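Side-chain contacts in putative acetyltransferase (PDB 4E2A), which probably transfers an acyl group, most likely acetyl from acetyl-CoA, to a so far unidentified acceptor: residues Thr58-Phe63 with Asn74-Ala79; Lys104-Leu109 with Lys135-Leu140. All coordinates share one frame; numbering follows the deposited sequence.

Contact 1: residues Thr58-Phe63 with Asn74-Ala79; sequences TFRETF and NFFDEA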
loop_
_atom_site.group_PDB
_atom_site.type_symbol
_atom_site.label_atom_id
_atom_site.label_comp_id
_atom_site.label_asym_id
_atom_site.label_seq_id
_atom_site.Cartn_x
_atom_site.Cartn_y
_atom_site.Cartn_z
ATOM N N THR B 58 -20.465 -0.169 -7.466
ATOM C CA THR B 58 -19.982 1.123 -6.983
ATOM C C THR B 58 -18.517 1.365 -7.351
ATOM O O THR B 58 -18.122 2.499 -7.608
ATOM C CB THR B 58 -20.217 1.322 -5.458
ATOM O OG1 THR B 58 -19.629 0.245 -4.699
ATOM C CG2 THR B 58 -21.718 1.369 -5.164
ATOM N N PHE B 59 -17.715 0.297 -7.385
ATOM C CA PHE B 59 -16.302 0.463 -7.696
ATOM C C PHE B 59 -16.163 0.849 -9.179
ATOM O O PHE B 59 -15.405 1.751 -9.546
ATOM C CB PHE B 59 -15.493 -0.804 -7.369
ATOM C CG PHE B 59 -13.990 -0.556 -7.300
ATOM C CD1 PHE B 59 -13.204 -0.657 -8.440
ATOM C CD2 PHE B 59 -13.376 -0.223 -6.097
ATOM C CE1 PHE B 59 -11.828 -0.435 -8.388
ATOM C CE2 PHE B 59 -11.997 0.004 -6.032
ATOM C CZ PHE B 59 -11.223 -0.109 -7.181
ATOM N N ARG B 60 -16.942 0.172 -10.006
ATOM C CA ARG B 60 -17.016 0.422 -11.445
ATOM C C ARG B 60 -17.468 1.867 -11.703
ATOM O O ARG B 60 -16.830 2.610 -12.453
ATOM C CB ARG B 60 -18.013 -0.570 -12.054
ATOM C CG ARG B 60 -17.966 -0.719 -13.558
ATOM C CD ARG B 60 -19.006 -1.753 -14.038
ATOM N NE ARG B 60 -18.795 -3.070 -13.443
ATOM C CZ ARG B 60 -18.291 -4.119 -14.092
ATOM N NH1 ARG B 60 -17.951 -4.014 -15.371
ATOM N NH2 ARG B 60 -18.138 -5.278 -13.468
ATOM N N GLU B 61 -18.565 2.270 -11.068
ATOM C CA GLU B 61 -19.041 3.656 -11.174
ATOM C C GLU B 61 -18.007 4.701 -10.770
ATOM O O GLU B 61 -17.927 5.770 -11.381
ATOM C CB GLU B 61 -20.316 3.858 -10.342
ATOM C CG GLU B 61 -21.512 3.137 -10.919
ATOM C CD GLU B 61 -22.742 3.169 -10.017
ATOM O OE1 GLU B 61 -22.635 3.614 -8.842
ATOM O OE2 GLU B 61 -23.815 2.740 -10.502
ATOM N N THR B 62 -17.230 4.404 -9.734
ATOM C CA THR B 62 -16.283 5.372 -9.185
ATOM C C THR B 62 -15.003 5.436 -10.024
ATOM O O THR B 62 -14.406 6.494 -10.174
ATOM C CB THR B 62 -15.916 5.019 -7.705
ATOM O OG1 THR B 62 -17.073 5.157 -6.881
ATOM C CG2 THR B 62 -14.792 5.910 -7.169
ATOM N N PHE B 63 -14.602 4.300 -10.588
ATOM C CA PHE B 63 -13.271 4.192 -11.183
ATOM C C PHE B 63 -13.209 3.917 -12.695
ATOM O O PHE B 63 -12.158 4.072 -13.294
ATOM C CB PHE B 63 -12.446 3.149 -10.413
ATOM C CG PHE B 63 -12.052 3.591 -9.047
ATOM C CD1 PHE B 63 -11.037 4.522 -8.869
ATOM C CD2 PHE B 63 -12.698 3.082 -7.922
ATOM C CE1 PHE B 63 -10.672 4.943 -7.589
ATOM C CE2 PHE B 63 -12.340 3.485 -6.650
ATOM C CZ PHE B 63 -11.335 4.425 -6.475
ATOM N N ASN B 74 -8.876 -6.694 -12.095
ATOM C CA ASN B 74 -7.810 -7.075 -11.171
ATOM C C ASN B 74 -8.200 -6.818 -9.722
ATOM O O ASN B 74 -7.918 -7.629 -8.841
ATOM C CB ASN B 74 -6.510 -6.310 -11.469
ATOM C CG ASN B 74 -5.790 -6.835 -12.697
ATOM O OD1 ASN B 74 -5.880 -8.011 -13.022
ATOM N ND2 ASN B 74 -5.075 -5.955 -13.387
ATOM N N PHE B 75 -8.831 -5.677 -9.465
ATOM C CA PHE B 75 -9.242 -5.356 -8.099
ATOM C C PHE B 75 -10.392 -6.246 -7.647
ATOM O O PHE B 75 -10.343 -6.805 -6.540
ATOM C CB PHE B 75 -9.613 -3.871 -7.945
ATOM C CG PHE B 75 -9.904 -3.457 -6.516
ATOM C CD1 PHE B 75 -8.881 -3.028 -5.679
ATOM C CD2 PHE B 75 -11.196 -3.489 -6.020
ATOM C CE1 PHE B 75 -9.144 -2.649 -4.362
ATOM C CE2 PHE B 75 -11.466 -3.118 -4.709
ATOM C CZ PHE B 75 -10.439 -2.697 -3.880
ATOM N N PHE B 76 -11.420 -6.390 -8.484
ATOM C CA PHE B 76 -12.530 -7.304 -8.163
ATOM C C PHE B 76 -12.035 -8.708 -7.846
ATOM O O PHE B 76 -12.484 -9.342 -6.880
ATOM C CB PHE B 76 -13.518 -7.434 -9.317
ATOM C CG PHE B 76 -14.089 -6.134 -9.787
ATOM C CD1 PHE B 76 -14.357 -5.114 -8.898
ATOM C CD2 PHE B 76 -14.355 -5.941 -11.135
ATOM C CE1 PHE B 76 -14.874 -3.915 -9.349
ATOM C CE2 PHE B 76 -14.860 -4.757 -11.596
ATOM C CZ PHE B 76 -15.129 -3.738 -10.706
ATOM N N ASP B 77 -11.121 -9.197 -8.683
ATOM C CA ASP B 77 -10.625 -10.569 -8.576
ATOM C C ASP B 77 -9.901 -10.784 -7.254
ATOM O O ASP B 77 -9.744 -11.924 -6.814
ATOM C CB ASP B 77 -9.682 -10.929 -9.743
ATOM C CG ASP B 77 -10.415 -11.194 -11.049
ATOM O OD1 ASP B 77 -11.662 -11.334 -11.050
ATOM O OD2 ASP B 77 -9.729 -11.273 -12.095
ATOM N N GLU B 78 -9.458 -9.697 -6.624
ATOM C CA GLU B 78 -8.699 -9.803 -5.385
ATOM C C GLU B 78 -9.524 -9.440 -4.150
ATOM O O GLU B 78 -9.454 -10.112 -3.121
ATOM C CB GLU B 78 -7.437 -8.914 -5.427
ATOM C CG GLU B 78 -6.574 -9.006 -4.153
ATOM C CD GLU B 78 -5.378 -8.032 -4.131
ATOM O OE1 GLU B 78 -5.280 -7.159 -5.027
ATOM O OE2 GLU B 78 -4.526 -8.144 -3.211
ATOM N N ALA B 79 -10.289 -8.364 -4.247
ATOM C CA ALA B 79 -10.989 -7.814 -3.075
ATOM C C ALA B 79 -12.459 -8.213 -2.950
ATOM O O ALA B 79 -13.018 -8.184 -1.862
ATOM C CB ALA B 79 -10.869 -6.282 -3.048
#
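F75 and F59 meet as an offset, parallel-displaced stack between the two N-terminal helices of this GNAT fold. The short axes of 58-63 and 74-79 run nearly antiparallel, at 149°, and approach no closer than 11.6 Å. Such a separation is too wide for backbone-near packing, so large aromatic side chains span it. Along 74-79 the first of these is F75. With CG anti to the backbone N (chi1 -174°) its ring reaches toward the other helix; F59 adopts the same rotamer from its side, and the two planes come within 6° of parallel. The centroids lie 4.2 Å apart, and the closest atoms are F59 CE2 and F75 CE2 at 3.4 Å, evidence that rim lies over rim and the rings are slid past one another. F63 CD2 lies 3.5 Å above the opposite face of F59, over its centre, so both faces of F59 are covered, one by F75 and the other by F63 CD2. F76 follows and completes the aromatic cluster. Its ring comes in beside the stack, and its edge meets F59 CB, which lies near the F76 plane, 3.7 Å from F76 CE1. The other edge carbon, F76 CE2, lies over a face of the R60 guanidinium, 3.8 Å from R60 NH2; the bend at chi3 brings that exposed group to F76. Further on, the E78 carboxylate bonds H188 and the S189 backbone N of the second subunit, while F63 meets F191 of that subunit, so the helix pair also contributes to the dimer interface. The segment finishes at A79, whose CB sits 3.6 Å above the F75 plane, on the face turned from F59 and offset toward the rim.

Contact 2: residues Lys104-Leu109 with Lys135-Leu140; sequences KAAGFL and KAYQGL
Y137 swings its ring toward A106 through a chi1 of -68°, which sets CG beside the backbone N and opposite the carbonyl carbon; chi2 near -91° then turns one ring face to the strand. K104 uses the same first torsion, and from CG outward its chain is fully extended. These settings give two different contacts along one tyrosine. At the root of the ring, A106 CB lies over the face and makes a CH-pi contact, 3.8 Å from the Y137 centroid and 22° off the ring normal. The methyl is displaced toward the CB end of the ring, since its nearest ring atom is Y137 CG at 3.5 Å. At the far end, the K104 chain passes at about a right angle to the tyrosine. Its zigzag presents two alternate methylenes to the hydroxyl: K104 CD is 3.5 Å and K104 CB 3.7 Å from Y137 OH. The lysine thus meets the tyrosine through its methylenes, in van der Waals contact with the hydroxyl oxygen. Only 168 Å² is buried between the segments, nearly all of it by these three side chains, and the neighbouring M101 also packs on Y137. The strand reaches the ring at a break in its regular pairing. A106 has near-helical backbone angles, and both A106 and G107 bond to I99 of the adjacent strand, which defines a classic beta bulge. A106 is also paired by its backbone with L134, just ahead of the 3-10 turn carrying Y137. Beyond that turn, Q138-G139-L140 open the Q/R-x-x-G-x-G/A signature leading into helix 142-157, the loop that in GNAT enzymes characteristically receives the pyrophosphate of acetyl-CoA.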
loop_
_atom_site.group_PDB
_atom_site.type_symbol
_atom_site.label_atom_id
_atom_site.label_comp_id
_atom_site.label_asym_id
_atom_site.label_seq_id
_atom_site.Cartn_x
_atom_site.Cartn_y
_atom_site.Cartn_z
ATOM N N LYS B 104 -34.496 -1.674 -1.035
ATOM C CA LYS B 104 -33.413 -1.895 -1.997
ATOM C C LYS B 104 -32.072 -1.347 -1.492
ATOM O O LYS B 104 -31.980 -0.187 -1.054
ATOM C CB LYS B 104 -33.735 -1.223 -3.332
ATOM C CG LYS B 104 -34.981 -1.728 -4.052
ATOM C CD LYS B 104 -35.272 -0.834 -5.264
ATOM C CE LYS B 104 -36.474 -1.302 -6.060
ATOM N NZ LYS B 104 -36.655 -0.501 -7.311
ATOM N N ALA B 105 -31.030 -2.165 -1.571
ATOM C CA ALA B 105 -29.696 -1.710 -1.188
ATOM C C ALA B 105 -29.227 -0.535 -2.047
ATOM O O ALA B 105 -29.135 -0.649 -3.268
ATOM C CB ALA B 105 -28.704 -2.854 -1.262
ATOM N N ALA B 106 -28.915 0.584 -1.397
ATOM C CA ALA B 106 -28.465 1.803 -2.082
ATOM C C ALA B 106 -26.979 2.113 -1.864
ATOM O O ALA B 106 -26.388 2.920 -2.588
ATOM C CB ALA B 106 -29.311 2.992 -1.654
ATOM N N GLY B 107 -26.375 1.478 -0.864
ATOM C CA GLY B 107 -24.975 1.701 -0.578
ATOM C C GLY B 107 -24.507 0.856 0.594
ATOM O O GLY B 107 -25.286 0.093 1.175
ATOM N N PHE B 108 -23.227 0.976 0.929
ATOM C CA PHE B 108 -22.658 0.152 1.991
ATOM C C PHE B 108 -21.516 0.827 2.743
ATOM O O PHE B 108 -20.911 1.804 2.275
ATOM C CB PHE B 108 -22.277 -1.238 1.455
ATOM C CG PHE B 108 -21.030 -1.245 0.620
ATOM C CD1 PHE B 108 -19.796 -1.537 1.200
ATOM C CD2 PHE B 108 -21.084 -0.941 -0.731
ATOM C CE1 PHE B 108 -18.636 -1.538 0.439
ATOM C CE2 PHE B 108 -19.918 -0.936 -1.516
ATOM C CZ PHE B 108 -18.696 -1.229 -0.928
ATOM N N LEU B 109 -21.228 0.277 3.925
ATOM C CA LEU B 109 -20.351 0.900 4.884
ATOM C C LEU B 109 -19.533 -0.205 5.552
ATOM O O LEU B 109 -20.105 -1.179 6.025
ATOM C CB LEU B 109 -21.175 1.664 5.944
ATOM C CG LEU B 109 -20.421 1.959 7.250
ATOM C CD1 LEU B 109 -19.294 2.968 7.015
ATOM C CD2 LEU B 109 -21.370 2.389 8.418
ATOM N N LYS B 135 -24.669 5.334 -7.715
ATOM C CA LYS B 135 -24.960 6.565 -8.445
ATOM C C LYS B 135 -26.460 6.829 -8.595
ATOM O O LYS B 135 -26.899 7.976 -8.516
ATOM C CB LYS B 135 -24.306 6.543 -9.830
ATOM C CG LYS B 135 -23.447 7.760 -10.082
ATOM C CD LYS B 135 -21.996 7.383 -10.342
ATOM C CE LYS B 135 -21.811 6.887 -11.771
ATOM N NZ LYS B 135 -20.393 6.988 -12.233
ATOM N N ALA B 136 -27.247 5.778 -8.814
ATOM C CA ALA B 136 -28.686 5.969 -8.974
ATOM C C ALA B 136 -29.311 6.528 -7.699
ATOM O O ALA B 136 -30.429 7.038 -7.747
ATOM C CB ALA B 136 -29.399 4.661 -9.418
ATOM N N TYR B 137 -28.599 6.433 -6.571
ATOM C CA TYR B 137 -29.133 6.911 -5.283
ATOM C C TYR B 137 -28.373 8.088 -4.661
ATOM O O TYR B 137 -28.614 8.427 -3.502
ATOM C CB TYR B 137 -29.195 5.778 -4.245
ATOM C CG TYR B 137 -30.198 4.709 -4.567
ATOM C CD1 TYR B 137 -31.513 4.783 -4.092
ATOM C CD2 TYR B 137 -29.829 3.610 -5.330
ATOM C CE1 TYR B 137 -32.431 3.788 -4.397
ATOM C CE2 TYR B 137 -30.740 2.616 -5.642
ATOM C CZ TYR B 137 -32.034 2.708 -5.175
ATOM O OH TYR B 137 -32.918 1.710 -5.499
ATOM N N GLN B 138 -27.463 8.698 -5.413
ATOM C CA GLN B 138 -26.703 9.848 -4.906
ATOM C C GLN B 138 -27.531 11.142 -4.909
ATOM O O GLN B 138 -28.534 11.261 -5.623
ATOM C CB GLN B 138 -25.393 10.033 -5.696
ATOM C CG GLN B 138 -24.379 8.904 -5.479
ATOM C CD GLN B 138 -23.069 9.080 -6.272
ATOM O OE1 GLN B 138 -22.862 10.086 -6.943
ATOM N NE2 GLN B 138 -22.181 8.089 -6.183
ATOM N N GLY B 139 -27.126 12.110 -4.098
ATOM C CA GLY B 139 -27.799 13.396 -4.067
ATOM C C GLY B 139 -29.053 13.412 -3.198
ATOM O O GLY B 139 -29.756 14.409 -3.137
ATOM N N LEU B 140 -29.311 12.306 -2.516
ATOM C CA LEU B 140 -30.508 12.154 -1.689
ATOM C C LEU B 140 -30.166 12.284 -0.205
ATOM O O LEU B 140 -31.033 12.140 0.662
ATOM C CB LEU B 140 -31.132 10.781 -1.941
ATOM C CG LEU B 140 -31.467 10.460 -3.394
ATOM C CD1 LEU B 140 -31.847 8.992 -3.551
ATOM C CD2 LEU B 140 -32.572 11.397 -3.884
#

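Contact 1 closes before contact 2 opens in the chain, and their centres lie about 17 Å apart, yet they touch directly. E61 O probably accepts a hydrogen bond from K135 NZ at 2.9 Å, tying helix 48-63 to the 3-10 turn of contact 2. T58 OG1 also packs on F108 CE2 at 3.4 Å. Strand 125-133 supplies a shared element: Y132 is touched by T58, F59 and F63, while its ring meets that of F108. By family analogy, contact 2 borders the probable acetyl-CoA loop, whereas contact 1 lies at the subunit interface, so helix 48-63 physically connects the two regions.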